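Local coordinates for GTP pyrophosphokinase (Streptococcus pneumoniae, PDB 2BE3), which probably transfers pyrophosphate from ATP to a guanine nucleotide to make the alarmone (p)ppGpp, as synthetases of the RelA/SpoT family do, at residues Arg62-Thr65 with His71-Gln74; Val86-Glu91 with Glu192-Ile197; Ile95-Gln100 with Ile105-Tyr110; Gly118-His123 with Ile182-Asp187. All coordinates share one frame; numbering follows the deposited sequence.

How the contacts relate
All four contacts are small, and their chemistry follows their place in the fold. Contact 1 is largely buried and has no polar bond across it; it joins the loop after helix 52-62 to the end of helix 69-72. Contact 3 is at the surface and rests on one histidine-carboxylate bond between helix 89-97 and strand 102-109, outermost in this chain's sheet. Contacts 2 and 4, with centres about 14 Å apart, each use one arginine to join the C-terminal helices to the rest of the chain: contact 2 at the surface, on helix 89-97, contact 4 partly buried, beside strand 122-130. Contacts 2 and 3 share helix 89-97, while contacts 3 and 4 reach neighbouring strands of one sheet.

Contact 1 (Arg62-Thr65 with His71-Gln74); sequences RGIT and HDLQ
Ile-64 lays its CG1-CD1 arm against the CB of Asp-72 and, less closely, against the start of Leu-73, and this accounts for nearly all of the 137 Å² buried between Arg62-Thr65 and His71-Gln74. The tight part is one methylene set against a forked aliphatic group: Asp-72 CB lies 3.8 Å from Ile-64 CG1 and 3.8 Å from Ile-64 CD1, while Ile-64 CG2 is 4.2 Å from the same CB. Two torsions bring this about. In Ile-64, CG1 stands beside the backbone N and opposite the carbonyl carbon (chi1 -60°), and the extended second torsion (166°) carries CD1 forward, alongside the aspartate. The two side chains run past one another in opposite directions. Farther along, Ile-64 CD1 reaches the backbone N of Leu-73 at 4.3 Å, a looser touch.

The other flank is polar and open to solvent. The carboxylate of Asp-72 only skirts the isoleucine, its OD2 standing 4.1 Å from Ile-64 CG1, and that oxygen is hydrogen-bonded instead to Thr-68 OG1. On the buried flank helix 52-62 completes the packing, with Met-59 against Ile-64 and Ile-55 and Lys-58 against Leu-73. Gly-63, with a positive phi of 87°, is the first residue past that helix.

No hydrogen bond or ion pair crosses between the segments. The contact therefore depends on apolar burial, with Asp-72 serving both environments: its CB closes over the isoleucine, while one carboxylate oxygen, OD2, is hydrogen-bonded to Thr-68.

Contact 2 (Val86-Glu91 with Glu192-Ile197); sequences VDDVKE and EIRDDI
Arg-194 forms two salt bridges through a single nitrogen: its NH2 is 2.8 Å from Asp-88 OD1 and 2.8 Å from Glu-91 OE2. The first bond is nearly straight (N-H...O 170°), lies in the guanidinium plane and meets OD1 almost along its C-O axis. The second is more bent, at 143°; Glu-91 OE2 is still near the guanidinium plane, but it is approached from above its own carboxylate. Asp-88, Glu-91 and Arg-194 thus form a salt-bridge network. A water extends it, accepting from Arg-194 NH1 at 3.0 Å and from Lys-90 NZ and donating to Glu-91 OE2, which puts a neutral bridge between two cations whose nitrogens, Lys-90 NZ and Arg-194 NH1, are 4.4 Å apart. Lys-90 NZ also donates to Asp-87 O at 3.0 Å, on a lone pair in the carbonyl plane.

Outward from the charges, the flat guanidinium is covered on one face by Asp-87, whose CB sits 3.3 Å above the plane, over its centre. Asp-87 OD2 is 4.1 Å from Arg-194 NH1 but well out of that plane, so it contributes charge rather than a bond. The arginine reaches this place with its chain extended as far as NE, CG being anti to the backbone N (chi1 175°). Phe-85 touches Arg-194 as well, and its backbone N holds the second oxygen of Asp-88.

Edge bonds and face packing together should fix the rotation of the guanidinium. The positive charge of Arg-194 probably helps to keep Asp-88 and Glu-91 ionised despite their closeness, and this ionic link ties the first turn of helix 194-203 to segment 86-91, which leads into helix 89-97.

Contact 3 (Ile95-Gln100 with Ile105-Tyr110); sequences ILHKRQ and IQERDY
The imidazole of His-97 and the carboxylate of Glu-107 meet through the edge of the ring: Glu-107 OE2 lies close to the ring plane, and nothing from Ile105-Tyr110 stacks on either face. The flat groups are turned 61° against each other. His-97 NE2 donates to Glu-107 OE2 across 2.7 Å, and the N-H...O angle of 136° makes the bond distinctly bent. The bend is toward the neighbouring carbon, since His-97 CE1 stands only 3.2 Å from Glu-107 OE2 while His-97 CD2 is 3.9 Å from that oxygen. On the acceptor side the nitrogen comes in on the syn side of the carboxylate, somewhat above its plane.

The two side chains arrive from opposite directions. Glu-107 points from strand 102-109 toward the helix, and its chain is extended beyond CG (chi2 170°), which carries the carboxylate out to the ring. His-97 starts from helix 89-97, where CB does not aim at the strand; only the ring end does. Backbones stay well apart, the nearest CA atoms, those of His-97 and Ile-105, being 10.4 Å from each other. Ile-104 lies against the histidine from the same strand.

The other oxygen, Glu-107 OE1, is hydrogen-bonded to Tyr-122 OH from the adjacent strand 122-130. Each carboxylate oxygen thus has its own donor, and this pair of grips should limit rotation of the group. Chemically, the contact is a histidine-carboxylate hydrogen bond, one directional link at the surface, by which Glu-107 connects helix 89-97 with two neighbouring strands of the sheet.

Contact 4 (Gly118-His123 with Ile182-Asp187); sequences GYRSYH and IAHQLD
This is a salt bridge backed by packing, partly buried, between the segment that leads into strand 122-130 and the C-terminal half of the long helix 170-191. Arg-120 carries it. Its NH1 donates to Asp-187 OD2 at 2.7 Å, with an N-H...O angle of 149°; the bond uses the anti lone pair of OD2, and that oxygen lies near the guanidinium plane. A weak second bond runs from Arg-120 NH2 to Asp-187 OD2 at 3.1 Å, so both terminal nitrogens converge on one oxygen.

The helix backbone packs under the cation: His-184 CA sits 3.5 Å from the guanidinium plane, over its centre. The histidine ring stands almost perpendicular to the guanidinium, at 84°, and offers its edge, with CD2 3.7 Å from Arg-120 CD. A bend at chi3 (-58°) in Arg-120 brings the guanidinium across the helix, its edge to Asp-187 OD2.

Asp-187 OD2 also accepts from Thr-147 OG1 at the end of strand 137-147, and Met-150 of helix 148-164 touches both Arg-120 and Asp-187. The bridge therefore lies where helix 170-191 passes helix 148-164 and the ends of two adjacent sheet strands, 122-130 and 137-147.

Contact 1 (Arg62-Thr65 with His71-Gln74)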
# COMPACT_ATOMS: atom_id res chain seq x y z
N ARG A 62 28.44 13.25 4.18
CA ARG A 62 28.57 12.08 5.07
C ARG A 62 29.63 11.10 4.60
O ARG A 62 30.06 10.23 5.37
CB ARG A 62 27.24 11.33 5.20
CG ARG A 62 26.10 12.12 5.79
CD ARG A 62 26.19 12.06 7.28
NE ARG A 62 25.87 13.34 7.92
CZ ARG A 62 26.12 13.61 9.20
NH1 ARG A 62 26.71 12.69 9.98
NH2 ARG A 62 25.78 14.78 9.71
N GLY A 63 30.03 11.24 3.34
CA GLY A 63 31.06 10.39 2.74
C GLY A 63 30.48 9.12 2.16
O GLY A 63 31.11 8.09 2.13
N ILE A 64 29.23 9.20 1.72
CA ILE A 64 28.52 8.07 1.14
C ILE A 64 28.79 8.06 -0.37
O ILE A 64 28.65 9.08 -1.04
CB ILE A 64 27.03 8.23 1.45
CG1 ILE A 64 26.86 8.24 2.97
CG2 ILE A 64 26.18 7.17 0.74
CD1 ILE A 64 25.50 8.73 3.42
N THR A 65 29.18 6.90 -0.90
CA THR A 65 29.29 6.65 -2.34
C THR A 65 28.02 6.02 -2.91
O THR A 65 27.11 5.67 -2.17
CB THR A 65 30.42 5.65 -2.62
OG1 THR A 65 30.31 4.57 -1.69
CG2 THR A 65 31.76 6.32 -2.46
N HIS A 71 22.44 1.74 1.79
CA HIS A 71 22.71 1.18 3.08
C HIS A 71 22.93 2.26 4.12
O HIS A 71 22.68 2.03 5.31
CB HIS A 71 23.95 0.24 3.01
CG HIS A 71 23.88 -0.75 1.90
ND1 HIS A 71 23.07 -1.87 1.94
CD2 HIS A 71 24.51 -0.80 0.69
CE1 HIS A 71 23.22 -2.58 0.83
NE2 HIS A 71 24.09 -1.95 0.06
N ASP A 72 23.44 3.41 3.69
CA ASP A 72 23.96 4.42 4.62
C ASP A 72 23.02 5.59 4.81
O ASP A 72 23.02 6.17 5.89
CB ASP A 72 25.33 4.97 4.17
CG ASP A 72 26.48 3.95 4.29
OD1 ASP A 72 26.35 2.91 4.98
OD2 ASP A 72 27.54 4.23 3.67
N LEU A 73 22.26 5.95 3.78
CA LEU A 73 21.27 7.01 3.86
C LEU A 73 19.90 6.51 4.33
O LEU A 73 19.20 5.81 3.60
CB LEU A 73 21.18 7.74 2.50
CG LEU A 73 20.59 9.14 2.48
CD1 LEU A 73 21.12 9.96 3.65
CD2 LEU A 73 20.79 9.85 1.16
N GLN A 74 19.50 6.88 5.53
CA GLN A 74 18.31 6.30 6.15
C GLN A 74 16.94 6.85 5.71
O GLN A 74 15.92 6.22 5.96
CB GLN A 74 18.44 6.37 7.67
CG GLN A 74 19.54 5.40 8.20
CD GLN A 74 19.68 5.43 9.73
OE1 GLN A 74 19.54 6.50 10.38
NE2 GLN A 74 19.94 4.27 10.32

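Contact 2 (Val86-Glu91 with Glu192-Ile197)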
# COMPACT_ATOMS: atom_id res chain seq x y z
N VAL A 86 2.89 14.48 23.16
CA VAL A 86 4.22 13.86 23.37
C VAL A 86 4.10 12.38 23.81
O VAL A 86 4.80 11.52 23.31
CB VAL A 86 5.05 14.64 24.45
CG1 VAL A 86 6.38 13.91 24.80
CG2 VAL A 86 5.32 16.03 24.02
N ASP A 87 3.21 12.11 24.77
CA ASP A 87 3.06 10.77 25.30
C ASP A 87 2.34 9.85 24.29
O ASP A 87 2.23 8.66 24.52
CB ASP A 87 2.29 10.85 26.60
CG ASP A 87 3.13 11.34 27.78
OD1 ASP A 87 4.33 11.69 27.66
OD2 ASP A 87 2.59 11.38 28.90
N ASP A 88 1.83 10.40 23.18
CA ASP A 88 1.29 9.54 22.12
C ASP A 88 2.41 8.89 21.29
O ASP A 88 2.22 7.86 20.65
CB ASP A 88 0.39 10.33 21.17
CG ASP A 88 -0.92 10.72 21.80
OD1 ASP A 88 -1.33 10.13 22.83
OD2 ASP A 88 -1.56 11.66 21.24
N VAL A 89 3.57 9.52 21.29
CA VAL A 89 4.69 9.00 20.50
C VAL A 89 4.93 7.53 20.82
O VAL A 89 4.93 6.69 19.90
CB VAL A 89 5.97 9.89 20.65
CG1 VAL A 89 7.13 9.26 19.93
CG2 VAL A 89 5.62 11.35 20.13
N LYS A 90 5.09 7.19 22.09
CA LYS A 90 5.34 5.80 22.44
C LYS A 90 4.22 4.86 21.99
O LYS A 90 4.44 3.69 21.72
CB LYS A 90 5.63 5.64 23.95
CG LYS A 90 4.42 5.89 24.89
CD LYS A 90 4.88 5.88 26.32
CE LYS A 90 3.74 6.09 27.25
NZ LYS A 90 3.20 7.50 27.13
N GLU A 91 3.00 5.38 21.89
CA GLU A 91 1.84 4.55 21.54
C GLU A 91 1.90 4.14 20.07
O GLU A 91 1.62 2.99 19.72
CB GLU A 91 0.52 5.29 21.89
CG GLU A 91 0.30 5.47 23.42
CD GLU A 91 -1.14 5.92 23.80
OE1 GLU A 91 -2.03 5.89 22.92
OE2 GLU A 91 -1.37 6.27 24.99
N GLU A 192 -0.05 18.03 30.84
CA GLU A 192 -0.49 18.07 32.22
C GLU A 192 -1.95 17.63 32.38
O GLU A 192 -2.31 17.08 33.40
CB GLU A 192 -0.34 19.50 32.74
CG GLU A 192 0.29 19.66 34.08
CD GLU A 192 1.75 19.26 34.08
OE1 GLU A 192 2.62 20.15 33.84
OE2 GLU A 192 2.02 18.07 34.32
N ILE A 193 -2.77 17.89 31.36
CA ILE A 193 -4.19 17.47 31.38
C ILE A 193 -4.52 16.48 30.25
O ILE A 193 -5.66 16.42 29.77
CB ILE A 193 -5.16 18.67 31.37
CG1 ILE A 193 -5.04 19.47 30.07
CG2 ILE A 193 -4.94 19.56 32.62
CD1 ILE A 193 -6.14 20.43 29.92
N ARG A 194 -3.53 15.69 29.85
CA ARG A 194 -3.71 14.69 28.81
C ARG A 194 -4.77 13.67 29.22
O ARG A 194 -5.57 13.24 28.38
CB ARG A 194 -2.38 13.99 28.47
CG ARG A 194 -2.50 12.85 27.48
CD ARG A 194 -1.17 12.22 27.25
NE ARG A 194 -1.19 11.20 26.21
CZ ARG A 194 -0.97 9.89 26.42
NH1 ARG A 194 -0.76 9.46 27.65
NH2 ARG A 194 -1.02 9.02 25.40
N ASP A 195 -4.74 13.26 30.48
CA ASP A 195 -5.64 12.21 30.92
C ASP A 195 -7.07 12.70 30.81
O ASP A 195 -7.92 11.95 30.38
CB ASP A 195 -5.35 11.76 32.37
CG ASP A 195 -4.03 11.01 32.51
OD1 ASP A 195 -3.37 10.63 31.50
OD2 ASP A 195 -3.64 10.77 33.68
N ASP A 196 -7.30 13.95 31.20
CA ASP A 196 -8.62 14.56 31.12
C ASP A 196 -9.09 14.70 29.67
O ASP A 196 -10.25 14.43 29.37
CB ASP A 196 -8.63 15.94 31.80
CG ASP A 196 -8.28 15.87 33.29
OD1 ASP A 196 -9.10 15.39 34.11
OD2 ASP A 196 -7.16 16.31 33.66
N ILE A 197 -8.19 15.14 28.79
CA ILE A 197 -8.53 15.30 27.40
C ILE A 197 -8.89 13.96 26.77
O ILE A 197 -9.88 13.88 26.04
CB ILE A 197 -7.39 15.99 26.61
CG1 ILE A 197 -7.22 17.46 27.05
CG2 ILE A 197 -7.63 15.86 25.09
CD1 ILE A 197 -5.81 18.00 26.82
O HOH W 1 0.22 6.69 26.91

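Contact 3 (Ile95-Gln100 with Ile105-Tyr110)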
# COMPACT_ATOMS: atom_id res chain seq x y z
N ILE A 95 2.63 0.43 18.08
CA ILE A 95 1.93 -0.09 16.91
C ILE A 95 2.92 -0.47 15.80
O ILE A 95 2.69 -1.44 15.12
CB ILE A 95 0.86 0.90 16.38
CG1 ILE A 95 -0.29 1.06 17.39
CG2 ILE A 95 0.25 0.42 15.06
CD1 ILE A 95 -1.03 2.38 17.15
N LEU A 96 3.99 0.30 15.60
CA LEU A 96 5.00 -0.04 14.61
C LEU A 96 5.74 -1.33 14.95
O LEU A 96 5.99 -2.12 14.04
CB LEU A 96 6.00 1.11 14.33
CG LEU A 96 5.33 2.41 13.83
CD1 LEU A 96 6.36 3.49 13.64
CD2 LEU A 96 4.50 2.19 12.56
N HIS A 97 6.09 -1.55 16.23
CA HIS A 97 6.79 -2.79 16.63
C HIS A 97 5.98 -4.05 16.39
O HIS A 97 6.52 -5.10 16.15
CB HIS A 97 7.23 -2.76 18.10
CG HIS A 97 8.50 -1.99 18.32
ND1 HIS A 97 9.75 -2.57 18.25
CD2 HIS A 97 8.71 -0.69 18.62
CE1 HIS A 97 10.67 -1.66 18.50
NE2 HIS A 97 10.06 -0.51 18.73
N LYS A 98 4.68 -3.91 16.47
CA LYS A 98 3.70 -4.96 16.23
C LYS A 98 3.60 -5.38 14.74
O LYS A 98 3.14 -6.46 14.44
CB LYS A 98 2.37 -4.34 16.67
CG LYS A 98 1.26 -5.27 16.96
CD LYS A 98 -0.00 -4.49 17.36
CE LYS A 98 0.04 -4.01 18.80
NZ LYS A 98 -1.25 -3.35 19.17
N ARG A 99 4.01 -4.51 13.80
CA ARG A 99 3.87 -4.78 12.36
C ARG A 99 4.87 -5.79 11.80
O ARG A 99 6.08 -5.72 12.09
CB ARG A 99 4.00 -3.48 11.59
CG ARG A 99 2.91 -2.47 11.90
CD ARG A 99 3.01 -1.29 10.95
NE ARG A 99 2.68 -1.68 9.58
CZ ARG A 99 1.46 -1.54 9.04
NH1 ARG A 99 0.46 -1.03 9.73
NH2 ARG A 99 1.26 -1.93 7.79
N GLN A 100 4.38 -6.71 10.97
CA GLN A 100 5.23 -7.72 10.36
C GLN A 100 5.66 -7.32 8.95
O GLN A 100 6.28 -8.08 8.27
CB GLN A 100 4.53 -9.09 10.37
CG GLN A 100 3.12 -9.12 9.78
CD GLN A 100 3.07 -9.20 8.23
OE1 GLN A 100 3.54 -10.19 7.62
NE2 GLN A 100 2.46 -8.17 7.58
N ILE A 105 14.95 -1.04 12.78
CA ILE A 105 16.38 -1.24 13.00
C ILE A 105 17.03 -0.18 13.90
O ILE A 105 18.08 -0.42 14.43
CB ILE A 105 17.17 -1.48 11.68
CG1 ILE A 105 17.10 -0.25 10.81
CG2 ILE A 105 16.60 -2.70 10.90
CD1 ILE A 105 18.36 -0.01 10.14
N GLN A 106 16.42 0.98 14.08
CA GLN A 106 17.01 1.99 14.95
C GLN A 106 15.95 2.99 15.38
O GLN A 106 15.10 3.37 14.60
CB GLN A 106 18.15 2.71 14.23
CG GLN A 106 18.63 3.92 14.96
CD GLN A 106 19.93 4.46 14.42
OE1 GLN A 106 20.14 4.57 13.21
NE2 GLN A 106 20.83 4.83 15.33
N GLU A 107 16.02 3.41 16.62
CA GLU A 107 15.14 4.46 17.12
C GLU A 107 15.97 5.60 17.69
O GLU A 107 16.99 5.36 18.31
CB GLU A 107 14.23 3.89 18.19
CG GLU A 107 13.07 3.15 17.63
CD GLU A 107 12.32 2.40 18.69
OE1 GLU A 107 11.84 3.04 19.66
OE2 GLU A 107 12.18 1.18 18.56
N ARG A 108 15.54 6.83 17.49
CA ARG A 108 16.24 7.96 18.06
C ARG A 108 15.27 8.93 18.71
O ARG A 108 14.40 9.51 18.05
CB ARG A 108 16.97 8.73 16.98
CG ARG A 108 18.07 8.01 16.32
CD ARG A 108 19.01 9.08 15.86
NE ARG A 108 19.97 8.61 14.88
CZ ARG A 108 19.74 8.66 13.57
NH1 ARG A 108 18.59 9.18 13.13
NH2 ARG A 108 20.67 8.20 12.72
N ASP A 109 15.48 9.12 20.00
CA ASP A 109 14.59 9.86 20.83
C ASP A 109 15.10 11.27 21.09
O ASP A 109 15.82 11.50 22.07
CB ASP A 109 14.38 9.09 22.15
CG ASP A 109 13.29 9.71 22.99
OD1 ASP A 109 12.65 10.68 22.54
OD2 ASP A 109 13.07 9.24 24.11
N TYR A 110 14.72 12.20 20.23
CA TYR A 110 15.09 13.61 20.41
C TYR A 110 13.99 14.37 21.11
O TYR A 110 13.91 15.57 20.99
CB TYR A 110 15.39 14.30 19.06
CG TYR A 110 16.57 13.68 18.39
CD1 TYR A 110 17.83 13.75 18.97
CD2 TYR A 110 16.42 13.00 17.20
CE1 TYR A 110 18.92 13.15 18.36
CE2 TYR A 110 17.49 12.40 16.58
CZ TYR A 110 18.73 12.48 17.16
OH TYR A 110 19.79 11.86 16.55

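Contact 4 (Gly118-His123 with Ile182-Asp187)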
# COMPACT_ATOMS: atom_id res chain seq x y z
N GLY A 118 16.96 23.08 20.12
CA GLY A 118 15.56 23.07 20.49
C GLY A 118 14.78 22.01 19.75
O GLY A 118 13.62 21.79 20.06
N TYR A 119 15.39 21.33 18.78
CA TYR A 119 14.70 20.32 17.97
C TYR A 119 14.19 19.14 18.79
O TYR A 119 14.94 18.52 19.56
CB TYR A 119 15.65 19.82 16.89
CG TYR A 119 15.18 18.68 16.02
CD1 TYR A 119 14.52 18.93 14.82
CD2 TYR A 119 15.42 17.34 16.38
CE1 TYR A 119 14.08 17.89 13.97
CE2 TYR A 119 15.00 16.29 15.55
CZ TYR A 119 14.32 16.58 14.33
OH TYR A 119 13.92 15.56 13.48
N ARG A 120 12.90 18.83 18.62
CA ARG A 120 12.28 17.67 19.27
C ARG A 120 11.64 16.84 18.17
O ARG A 120 10.93 17.40 17.32
CB ARG A 120 11.19 18.10 20.28
CG ARG A 120 11.68 18.70 21.60
CD ARG A 120 10.52 19.10 22.49
NE ARG A 120 9.65 20.06 21.80
CZ ARG A 120 8.32 20.06 21.84
NH1 ARG A 120 7.65 19.17 22.58
NH2 ARG A 120 7.66 20.95 21.15
N SER A 121 11.88 15.53 18.18
CA SER A 121 11.26 14.60 17.25
C SER A 121 11.61 13.18 17.68
O SER A 121 12.46 12.98 18.55
CB SER A 121 11.80 14.83 15.84
OG SER A 121 10.99 14.19 14.88
N TYR A 122 10.94 12.20 17.10
CA TYR A 122 11.30 10.83 17.41
C TYR A 122 11.44 10.11 16.07
O TYR A 122 10.54 10.20 15.24
CB TYR A 122 10.23 10.18 18.29
CG TYR A 122 10.67 8.86 18.92
CD1 TYR A 122 11.10 8.82 20.25
CD2 TYR A 122 10.63 7.66 18.19
CE1 TYR A 122 11.47 7.63 20.84
CE2 TYR A 122 11.03 6.45 18.77
CZ TYR A 122 11.43 6.45 20.09
OH TYR A 122 11.82 5.30 20.71
N HIS A 123 12.57 9.46 15.85
CA HIS A 123 12.91 8.84 14.57
C HIS A 123 12.83 7.34 14.69
O HIS A 123 13.41 6.76 15.59
CB HIS A 123 14.32 9.25 14.11
CG HIS A 123 14.50 10.73 13.93
ND1 HIS A 123 15.64 11.28 13.36
CD2 HIS A 123 13.72 11.78 14.28
CE1 HIS A 123 15.52 12.59 13.34
NE2 HIS A 123 14.37 12.93 13.90
N ILE A 182 8.69 28.09 23.76
CA ILE A 182 7.23 28.18 23.72
C ILE A 182 6.56 26.88 23.23
O ILE A 182 5.57 26.46 23.82
CB ILE A 182 6.72 29.37 22.87
CG1 ILE A 182 7.11 30.70 23.50
CG2 ILE A 182 5.21 29.35 22.78
CD1 ILE A 182 6.96 31.87 22.53
N ALA A 183 7.11 26.26 22.18
CA ALA A 183 6.53 25.03 21.62
C ALA A 183 6.61 23.83 22.58
O ALA A 183 5.67 23.04 22.70
CB ALA A 183 7.23 24.68 20.34
N HIS A 184 7.75 23.66 23.23
CA HIS A 184 7.91 22.67 24.28
C HIS A 184 6.93 22.90 25.42
O HIS A 184 6.27 21.97 25.90
CB HIS A 184 9.34 22.74 24.82
CG HIS A 184 9.61 21.78 25.92
ND1 HIS A 184 9.61 22.15 27.25
CD2 HIS A 184 9.87 20.46 25.90
CE1 HIS A 184 9.89 21.10 28.00
NE2 HIS A 184 10.06 20.06 27.21
N GLN A 185 6.82 24.17 25.83
CA GLN A 185 5.92 24.57 26.88
C GLN A 185 4.46 24.31 26.51
O GLN A 185 3.66 23.90 27.37
CB GLN A 185 6.16 26.03 27.24
CG GLN A 185 5.76 26.40 28.68
CD GLN A 185 5.29 27.86 28.82
OE1 GLN A 185 4.78 28.27 29.87
NE2 GLN A 185 5.46 28.64 27.74
N LEU A 186 4.12 24.51 25.23
CA LEU A 186 2.78 24.18 24.76
C LEU A 186 2.48 22.70 24.97
O LEU A 186 1.44 22.36 25.53
CB LEU A 186 2.59 24.56 23.28
CG LEU A 186 1.19 24.31 22.70
CD1 LEU A 186 0.09 24.95 23.54
CD2 LEU A 186 1.11 24.79 21.25
N ASP A 187 3.39 21.83 24.55
CA ASP A 187 3.25 20.40 24.74
C ASP A 187 3.33 19.96 26.20
O ASP A 187 2.67 19.01 26.57
CB ASP A 187 4.33 19.61 23.95
CG ASP A 187 4.08 19.61 22.45
OD1 ASP A 187 2.90 19.78 22.04
OD2 ASP A 187 5.07 19.41 21.70